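Local structure of leucine aminopeptidase A1, chloroplastic (Solanum lycopersicum, 5D8N) at residues 151-154 with 155-159; 162-165 with 166-170; 200-203 with 204-207. The protein removes N-terminal amino acids, preferably leucine, from peptides as a magnesium-dependent homohexameric aminopeptidase of the M17 family, and also acts as a chaperone. The protein carries 1 engineered substitution. All coordinates share one frame; numbering follows the deposited sequence.

Contact 1. Residues 151-154 with 155-159; sequences SAES and KINSA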
ATOM      1  N   SER A 151     -20.187 -47.678 -27.555  1.00 45.95           N
ATOM      2  CA  SER A 151     -19.833 -49.033 -27.154  1.00 44.76           C
ATOM      3  C   SER A 151     -20.343 -49.324 -25.750  1.00 49.18           C
ATOM      4  O   SER A 151     -20.676 -48.404 -24.991  1.00 42.50           O
ATOM      5  CB  SER A 151     -18.330 -49.243 -27.188  1.00 42.22           C
ATOM      6  OG  SER A 151     -17.680 -48.550 -26.146  1.00 42.58           O
ATOM      7  N   ALA A 152     -20.375 -50.612 -25.411  1.00 49.29           N
ATOM      8  CA  ALA A 152     -20.781 -51.067 -24.082  1.00 51.42           C
ATOM      9  C   ALA A 152     -19.829 -50.507 -23.029  1.00 48.28           C
ATOM     10  O   ALA A 152     -20.251 -50.108 -21.938  1.00 38.30           O
ATOM     11  CB  ALA A 152     -20.828 -52.588 -23.999  1.00 49.80           C
ATOM     12  N   GLU A 153     -18.584 -50.322 -23.447  1.00 44.72           N
ATOM     13  CA  GLU A 153     -17.570 -49.789 -22.568  1.00 48.23           C
ATOM     14  C   GLU A 153     -17.657 -48.287 -22.333  1.00 41.89           C
ATOM     15  O   GLU A 153     -17.475 -47.847 -21.191  1.00 36.70           O
ATOM     16  CB  GLU A 153     -16.173 -50.160 -23.056  1.00 57.65           C
ATOM     17  CG  GLU A 153     -15.086 -49.732 -22.088  1.00 69.17           C
ATOM     18  CD  GLU A 153     -13.720 -49.709 -22.731  1.00 84.29           C
ATOM     19  OE1 GLU A 153     -13.277 -48.610 -23.132  1.00 96.36           O
ATOM     20  OE2 GLU A 153     -13.124 -50.799 -22.867  1.00 80.60           O
ATOM     21  N   SER A 154     -17.918 -47.501 -23.376  0.50 39.16           N
ATOM     22  CA  SER A 154     -18.141 -46.072 -23.150  0.50 38.50           C
ATOM     23  C   SER A 154     -19.352 -45.866 -22.242  0.50 33.89           C
ATOM     24  O   SER A 154     -19.409 -44.927 -21.447  0.50 34.63           O
ATOM     25  CB  SER A 154     -18.359 -45.329 -24.462  0.50 42.00           C
ATOM     26  OG  SER A 154     -19.671 -45.569 -24.946  0.50 42.75           O
ATOM     27  N   LYS A 155     -20.353 -46.721 -22.392  1.00 31.34           N
ATOM     28  CA  LYS A 155     -21.533 -46.600 -21.570  1.00 33.87           C
ATOM     29  C   LYS A 155     -21.220 -46.891 -20.103  1.00 32.57           C
ATOM     30  O   LYS A 155     -21.755 -46.258 -19.207  1.00 27.93           O
ATOM     31  CB  LYS A 155     -22.600 -47.572 -22.020  1.00 35.47           C
ATOM     32  CG  LYS A 155     -23.207 -47.260 -23.373  1.00 42.18           C
ATOM     33  CD  LYS A 155     -24.423 -48.162 -23.480  1.00 46.98           C
ATOM     34  CE  LYS A 155     -24.588 -48.753 -24.856  1.00 56.13           C
ATOM     35  NZ  LYS A 155     -25.859 -49.527 -24.840  1.00 63.09           N
ATOM     36  N   ILE A 156     -20.425 -47.927 -19.877  1.00 33.99           N
ATOM     37  CA  ILE A 156     -19.966 -48.261 -18.543  1.00 33.76           C
ATOM     38  C   ILE A 156     -19.267 -47.043 -17.934  1.00 31.65           C
ATOM     39  O   ILE A 156     -19.506 -46.734 -16.767  1.00 28.43           O
ATOM     40  CB  ILE A 156     -19.071 -49.511 -18.550  1.00 36.74           C
ATOM     41  CG1 ILE A 156     -19.949 -50.762 -18.711  1.00 42.27           C
ATOM     42  CG2 ILE A 156     -18.254 -49.619 -17.278  1.00 33.95           C
ATOM     43  CD1 ILE A 156     -19.172 -52.020 -19.042  1.00 45.32           C
ATOM     44  N   ASN A 157     -18.393 -46.401 -18.700  1.00 29.19           N
ATOM     45  CA  ASN A 157     -17.614 -45.276 -18.198  1.00 31.84           C
ATOM     46  C   ASN A 157     -18.497 -44.062 -17.935  1.00 27.56           C
ATOM     47  O   ASN A 157     -18.308 -43.378 -16.943  1.00 27.88           O
ATOM     48  CB  ASN A 157     -16.516 -44.898 -19.200  1.00 35.18           C
ATOM     49  CG  ASN A 157     -15.402 -45.932 -19.281  1.00 40.73           C
ATOM     50  OD1 ASN A 157     -15.221 -46.760 -18.386  1.00 40.71           O
ATOM     51  ND2 ASN A 157     -14.592 -45.828 -20.328  1.00 46.54           N
ATOM     52  N   SER A 158     -19.529 -43.876 -18.752  1.00 27.19           N
ATOM     53  CA  SER A 158     -20.513 -42.829 -18.488  1.00 30.95           C
ATOM     54  C   SER A 158     -21.305 -43.109 -17.206  1.00 28.03           C
ATOM     55  O   SER A 158     -21.527 -42.222 -16.407  1.00 24.91           O
ATOM     56  CB  SER A 158     -21.494 -42.657 -19.645  1.00 33.93           C
ATOM     57  OG  SER A 158     -20.784 -42.179 -20.765  1.00 41.82           O
ATOM     58  N   ALA A 159     -21.631 -44.367 -16.964  1.00 27.63           N
ATOM     59  CA  ALA A 159     -22.402 -44.720 -15.794  1.00 28.56           C
ATOM     60  C   ALA A 159     -21.592 -44.414 -14.552  1.00 25.70           C
ATOM     61  O   ALA A 159     -22.131 -43.894 -13.580  1.00 22.96           O
ATOM     62  CB  ALA A 159     -22.792 -46.197 -15.819  1.00 30.73           C
TER

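Contact 2. Residues 162-165 with 166-170; sequences IATG and VVLGS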
ATOM      1  N   ILE A 162     -21.404 -40.693 -14.009  1.00 19.93           N
ATOM      2  CA  ILE A 162     -22.687 -40.226 -13.481  1.00 20.13           C
ATOM      3  C   ILE A 162     -22.773 -40.493 -11.973  1.00 23.08           C
ATOM      4  O   ILE A 162     -23.130 -39.603 -11.190  1.00 24.14           O
ATOM      5  CB  ILE A 162     -23.861 -40.893 -14.197  1.00 20.36           C
ATOM      6  CG1 ILE A 162     -24.035 -40.323 -15.609  1.00 21.50           C
ATOM      7  CG2 ILE A 162     -25.162 -40.739 -13.417  1.00 20.87           C
ATOM      8  CD1 ILE A 162     -24.891 -41.189 -16.529  1.00 21.66           C
ATOM      9  N   ALA A 163     -22.388 -41.707 -11.570  1.00 20.70           N
ATOM     10  CA  ALA A 163     -22.397 -42.099 -10.177  1.00 20.25           C
ATOM     11  C   ALA A 163     -21.521 -41.167  -9.360  1.00 20.25           C
ATOM     12  O   ALA A 163     -21.912 -40.737  -8.283  1.00 21.57           O
ATOM     13  CB  ALA A 163     -21.924 -43.545 -10.020  1.00 20.48           C
ATOM     14  N   THR A 164     -20.316 -40.909  -9.850  1.00 22.40           N
ATOM     15  CA  THR A 164     -19.367 -40.005  -9.198  1.00 21.33           C
ATOM     16  C   THR A 164     -20.009 -38.627  -9.007  1.00 20.61           C
ATOM     17  O   THR A 164     -19.997 -38.058  -7.905  1.00 19.78           O
ATOM     18  CB  THR A 164     -18.086 -39.887 -10.047  1.00 20.66           C
ATOM     19  OG1 THR A 164     -17.403 -41.153 -10.085  1.00 23.15           O
ATOM     20  CG2 THR A 164     -17.192 -38.833  -9.522  1.00 19.67           C
ATOM     21  N   GLY A 165     -20.648 -38.119 -10.049  1.00 19.02           N
ATOM     22  CA  GLY A 165     -21.266 -36.786  -9.960  1.00 20.10           C
ATOM     23  C   GLY A 165     -22.375 -36.733  -8.919  1.00 19.02           C
ATOM     24  O   GLY A 165     -22.523 -35.761  -8.187  1.00 18.15           O
ATOM     25  N   VAL A 166     -23.168 -37.795  -8.850  1.00 21.22           N
ATOM     26  CA  VAL A 166     -24.263 -37.839  -7.870  1.00 24.72           C
ATOM     27  C   VAL A 166     -23.696 -37.901  -6.434  1.00 23.68           C
ATOM     28  O   VAL A 166     -24.208 -37.235  -5.559  1.00 21.51           O
ATOM     29  CB  VAL A 166     -25.199 -39.018  -8.125  1.00 20.82           C
ATOM     30  CG1 VAL A 166     -26.213 -39.155  -6.996  1.00 22.03           C
ATOM     31  CG2 VAL A 166     -25.909 -38.822  -9.454  1.00 20.49           C
ATOM     32  N   VAL A 167     -22.694 -38.758  -6.210  1.00 21.52           N
ATOM     33  CA  VAL A 167     -22.162 -38.983  -4.875  1.00 19.75           C
ATOM     34  C   VAL A 167     -21.469 -37.714  -4.386  1.00 20.81           C
ATOM     35  O   VAL A 167     -21.776 -37.205  -3.320  1.00 20.14           O
ATOM     36  CB  VAL A 167     -21.182 -40.183  -4.841  1.00 20.11           C
ATOM     37  CG1 VAL A 167     -20.486 -40.296  -3.488  1.00 22.54           C
ATOM     38  CG2 VAL A 167     -21.919 -41.490  -5.087  1.00 19.76           C
ATOM     39  N   LEU A 168     -20.619 -37.140  -5.230  1.00 19.91           N
ATOM     40  CA  LEU A 168     -19.885 -35.963  -4.822  1.00 20.67           C
ATOM     41  C   LEU A 168     -20.811 -34.756  -4.759  1.00 21.47           C
ATOM     42  O   LEU A 168     -20.677 -33.936  -3.881  1.00 22.36           O
ATOM     43  CB  LEU A 168     -18.757 -35.678  -5.814  1.00 19.15           C
ATOM     44  CG  LEU A 168     -17.690 -36.750  -5.865  1.00 19.50           C
ATOM     45  CD1 LEU A 168     -16.589 -36.291  -6.841  1.00 21.27           C
ATOM     46  CD2 LEU A 168     -17.140 -36.959  -4.473  1.00 20.66           C
ATOM     47  N   GLY A 169     -21.820 -34.708  -5.627  1.00 22.22           N
ATOM     48  CA  GLY A 169     -22.758 -33.607  -5.640  1.00 22.77           C
ATOM     49  C   GLY A 169     -23.693 -33.625  -4.452  1.00 25.81           C
ATOM     50  O   GLY A 169     -24.162 -32.563  -4.052  1.00 23.50           O
ATOM     51  N   SER A 170     -23.892 -34.793  -3.843  1.00 24.71           N
ATOM     52  CA  SER A 170     -24.761 -34.923  -2.672  1.00 25.94           C
ATOM     53  C   SER A 170     -24.048 -34.665  -1.363  1.00 27.00           C
ATOM     54  O   SER A 170     -24.703 -34.576  -0.331  1.00 25.50           O
ATOM     55  CB  SER A 170     -25.348 -36.339  -2.591  1.00 26.44           C
ATOM     56  OG  SER A 170     -26.156 -36.555  -3.734  1.00 28.94           O
TER

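Contact 3. Residues 200-203 with 204-207; sequences ERKI and KYAE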
ATOM      1  N   GLU A 200     -21.257 -52.893 -12.758  1.00 30.07           N
ATOM      2  CA  GLU A 200     -21.258 -52.819 -11.308  1.00 29.63           C
ATOM      3  C   GLU A 200     -19.872 -52.686 -10.678  1.00 31.17           C
ATOM      4  O   GLU A 200     -19.715 -51.929  -9.705  1.00 28.62           O
ATOM      5  CB  GLU A 200     -22.018 -53.985 -10.678  1.00 33.37           C
ATOM      6  CG  GLU A 200     -23.511 -53.985 -10.991  1.00 39.59           C
ATOM      7  CD  GLU A 200     -24.279 -52.762 -10.489  1.00 42.44           C
ATOM      8  OE1 GLU A 200     -23.908 -52.155  -9.453  1.00 41.88           O
ATOM      9  OE2 GLU A 200     -25.425 -52.591 -10.969  1.00 42.71           O
ATOM     10  N   ARG A 201     -18.873 -53.359 -11.248  1.00 30.27           N
ATOM     11  CA  ARG A 201     -17.484 -53.184 -10.821  1.00 33.73           C
ATOM     12  C   ARG A 201     -17.025 -51.739 -11.031  1.00 29.76           C
ATOM     13  O   ARG A 201     -16.272 -51.185 -10.225  1.00 29.35           O
ATOM     14  CB  ARG A 201     -16.515 -54.139 -11.533  1.00 35.32           C
ATOM     15  CG  ARG A 201     -16.559 -55.564 -10.983  1.00 42.98           C
ATOM     16  CD  ARG A 201     -15.389 -56.431 -11.461  1.00 43.47           C
ATOM     17  NE  ARG A 201     -15.387 -56.647 -12.912  1.00 45.78           N
ATOM     18  CZ  ARG A 201     -16.078 -57.605 -13.531  1.00 47.46           C
ATOM     19  NH1 ARG A 201     -16.884 -58.406 -12.838  1.00 43.86           N
ATOM     20  NH2 ARG A 201     -16.031 -57.698 -14.851  1.00 46.58           N
ATOM     21  N   LYS A 202     -17.408 -51.162 -12.158  1.00 26.14           N
ATOM     22  CA  LYS A 202     -16.962 -49.822 -12.480  1.00 26.65           C
ATOM     23  C   LYS A 202     -17.618 -48.792 -11.553  1.00 26.01           C
ATOM     24  O   LYS A 202     -16.982 -47.833 -11.113  1.00 28.29           O
ATOM     25  CB  LYS A 202     -17.293 -49.510 -13.933  1.00 30.29           C
ATOM     26  CG  LYS A 202     -16.537 -48.299 -14.469  1.00 41.08           C
ATOM     27  CD  LYS A 202     -15.079 -48.592 -14.797  1.00 47.56           C
ATOM     28  CE  LYS A 202     -14.331 -47.297 -15.104  1.00 56.25           C
ATOM     29  NZ  LYS A 202     -12.885 -47.518 -15.402  1.00 58.43           N
ATOM     30  N   ILE A 203     -18.878 -49.019 -11.225  1.00 23.58           N
ATOM     31  CA  ILE A 203     -19.591 -48.169 -10.304  1.00 25.05           C
ATOM     32  C   ILE A 203     -18.925 -48.258  -8.937  1.00 27.22           C
ATOM     33  O   ILE A 203     -18.791 -47.245  -8.256  1.00 28.31           O
ATOM     34  CB  ILE A 203     -21.091 -48.517 -10.235  1.00 24.43           C
ATOM     35  CG1 ILE A 203     -21.790 -48.076 -11.525  1.00 25.18           C
ATOM     36  CG2 ILE A 203     -21.775 -47.893  -9.027  1.00 25.54           C
ATOM     37  CD1 ILE A 203     -23.175 -48.668 -11.686  1.00 25.93           C
ATOM     38  N   LYS A 204     -18.551 -49.464  -8.534  1.00 25.91           N
ATOM     39  CA  LYS A 204     -17.928 -49.689  -7.247  1.00 26.45           C
ATOM     40  C   LYS A 204     -16.575 -48.946  -7.184  1.00 25.14           C
ATOM     41  O   LYS A 204     -16.193 -48.394  -6.139  1.00 23.07           O
ATOM     42  CB  LYS A 204     -17.751 -51.189  -7.042  1.00 30.98           C
ATOM     43  CG  LYS A 204     -17.662 -51.622  -5.598  1.00 42.60           C
ATOM     44  CD  LYS A 204     -18.987 -51.576  -4.864  1.00 53.81           C
ATOM     45  CE  LYS A 204     -18.996 -52.578  -3.718  1.00 70.92           C
ATOM     46  NZ  LYS A 204     -17.806 -52.495  -2.815  1.00 76.56           N
ATOM     47  N   TYR A 205     -15.807 -49.039  -8.262  1.00 24.13           N
ATOM     48  CA  TYR A 205     -14.544 -48.323  -8.369  1.00 25.82           C
ATOM     49  C   TYR A 205     -14.797 -46.840  -8.118  1.00 23.78           C
ATOM     50  O   TYR A 205     -14.090 -46.225  -7.318  1.00 22.85           O
ATOM     51  CB  TYR A 205     -13.897 -48.544  -9.745  1.00 28.80           C
ATOM     52  CG  TYR A 205     -12.769 -47.584 -10.114  1.00 30.01           C
ATOM     53  CD1 TYR A 205     -11.485 -47.719  -9.590  1.00 36.29           C
ATOM     54  CD2 TYR A 205     -12.954 -46.620 -11.080  1.00 29.58           C
ATOM     55  CE1 TYR A 205     -10.475 -46.813  -9.897  1.00 33.43           C
ATOM     56  CE2 TYR A 205     -11.930 -45.768 -11.454  1.00 28.51           C
ATOM     57  CZ  TYR A 205     -10.708 -45.839 -10.831  1.00 31.80           C
ATOM     58  OH  TYR A 205      -9.695 -44.975 -11.210  1.00 34.07           O
ATOM     59  N   ALA A 206     -15.802 -46.291  -8.795  1.00 22.43           N
ATOM     60  CA  ALA A 206     -16.123 -44.870  -8.673  1.00 22.52           C
ATOM     61  C   ALA A 206     -16.459 -44.557  -7.219  1.00 22.92           C
ATOM     62  O   ALA A 206     -16.032 -43.533  -6.670  1.00 24.16           O
ATOM     63  CB  ALA A 206     -17.290 -44.483  -9.574  1.00 21.45           C
ATOM     64  N   GLU A 207     -17.237 -45.438  -6.599  1.00 21.55           N
ATOM     65  CA  GLU A 207     -17.590 -45.248  -5.200  1.00 24.33           C
ATOM     66  C   GLU A 207     -16.346 -45.233  -4.309  1.00 24.00           C
ATOM     67  O   GLU A 207     -16.299 -44.456  -3.366  1.00 22.87           O
ATOM     68  CB  GLU A 207     -18.609 -46.285  -4.702  1.00 23.60           C
ATOM     69  CG  GLU A 207     -19.983 -46.111  -5.321  1.00 25.96           C
ATOM     70  CD  GLU A 207     -20.935 -47.263  -5.017  1.00 29.56           C
ATOM     71  OE1 GLU A 207     -20.508 -48.424  -5.129  1.00 28.52           O
ATOM     72  OE2 GLU A 207     -22.101 -47.017  -4.647  1.00 33.02           O
TER

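Contact 1. Residues 151-154 with 155-159
Ser151 is the N-cap residue of helix 152-170; its carbonyl O accepts the backbone N of Lys155 at 3.1 Å. Its side chain closes the same turn from the other direction: Ser151 OG accepts Ser154 N at 3.0 Å, with a nearly straight N-H...O angle of 169°, the evidence for a capping bond. Ala152 O and Glu153 O continue the i to i+4 pattern to Ile156 N and Asn157 N. Further along, Ser154 O takes two donors from the same residue. Ser158 N lies 2.9 Å from Ser154 O, and the hydroxyl Ser158 OG gives a second bond of 3.1 Å to that oxygen, the two arriving from opposite faces of the carbonyl plane. The torsion of Ser158 (chi1 -66°) puts OG beside its own backbone N, which lets OG donate to the carbonyl one turn back. Glu153 and Asn157 run side by side in the same direction, but Glu153 OE1 stays 4.2 Å from Asn157 ND2, which makes them neighbours and no more. Ile156 CG1 rests 3.3 Å from Ala152 O, and this buried side chain also touches Glu198 and Lys202 of helix 197-221. Together these features are those of a serine-capped helix start, here in the macro-like N-terminal domain of an M17 aminopeptidase.

Contact 2. Residues 162-165 with 166-170
Leu168 lies alongside Thr164, one turn earlier in the helix, and its atoms can be followed outward one by one. Leu168 CB stands 3.4 Å from Thr164 O and Leu168 CG 3.3 Å from it, because the first torsion (chi1 -65°) sets CG beside the backbone N that the same oxygen accepts. At the tip, Leu168 CD1 meets the methyl Thr164 CG2 at 3.7 Å, the two side chains pointing the same way. Beyond these residues, Leu168 also touches Val213 of helix 197-221. The backbone beneath is regular: Leu168 N reaches Thr164 O at 2.9 Å with an N-H...O angle of 171°.

Thr164 divides its two branches. CG2 faces Leu168, whereas OG1 turns the other way along the helix and is hydrogen-bonded to Ser160 O, which meets the polar need of the hydroxyl one turn back. Val166 and Val167 repeat a common pattern, each laying CG2 beside its own N and against the carbonyl four residues earlier; Val167 CG2 is 3.3 Å from Ala163 O. The apolar contact of Ile162 CG2 with Val166 CG2 is loose, 4.5 Å.

Toward the C-terminal end the geometry becomes less regular. Gly169 N binds Gly165 O with an N-H...O angle of only 140°, the donor standing above the carbonyl plane. Ser170 OG then gives a bond of 2.8 Å to Val166 O, a side-chain donor backing up a weak backbone bond from Ser170 N. The chemistry thus implies a largely apolar helical surface whose hydroxyls are turned inward onto backbone carbonyls, leaving methyl groups to pack against neighbouring elements.

Contact 3. Residues 200-203 with 204-207
Glu207 N donates to Ile203 O at 2.9 Å, with an N-H...O angle of 157°, and the side chains of the same two residues meet beside this bond. In Glu207 the first torsion (chi1 -69°) holds CG next to the backbone N, and with it Glu207 CG stands 3.4 Å from Ile203 O. The extended chain then crosses the isoleucine at a slant, bringing Glu207 OE1 to 4.1 Å from Ile203 CG2. Both residues also pack on Ile32 of strand 31-35. A bound magnesium ion lies about 4 Å from the nearest atom of the Glu207 side chain, too far for direct coordination, although the carboxylate could still favour a cation there. Replacing Glu207 by an alanine would probably leave Ile203 CG2 and Ile32 with less cover and the nearby magnesium without this negative charge.

On another face of the helix, Tyr205 CG lies anti to the backbone N (chi1 165°), which carries the ring alongside Lys202. Lys202 O sits at the ring edge, near its plane, and Lys202 CE approaches Tyr205 CD2 at 4.3 Å. The phenol OH is hydrogen-bonded to Glu524 of helix 519-527, while Glu200 OE2 is bonded to Ala34 N of strand 31-35. One short helical segment therefore touches both the N-terminal sheet and the C-terminal helix, as expected of the long helix that joins the two domains in M17 aminopeptidases.

Contacts 1 and 2 are successive parts of one helix, 152-170, whereas contact 3 belongs to helix 197-221 packed beside it. The pairing is direct: Lys202 CE of contact 3 lies 3.4 Å from Asn157 OD1 of contact 1, and Ala206 CB lies 3.4 Å from Thr164 OG1 of contact 2. Contact 1, about 23 Å from the chain centre, is the most peripheral, with one serine side chain capping a helix start and polar groups that are largely serine hydroxyls. Contact 2, about 13 Å from that centre, has no exposed residue and pairs its backbone hydrogen bonds with apolar side chains, chiefly methyl groups. Contact 3 is intermediate, combining buried Ile203 and Ala206 with charged side chains.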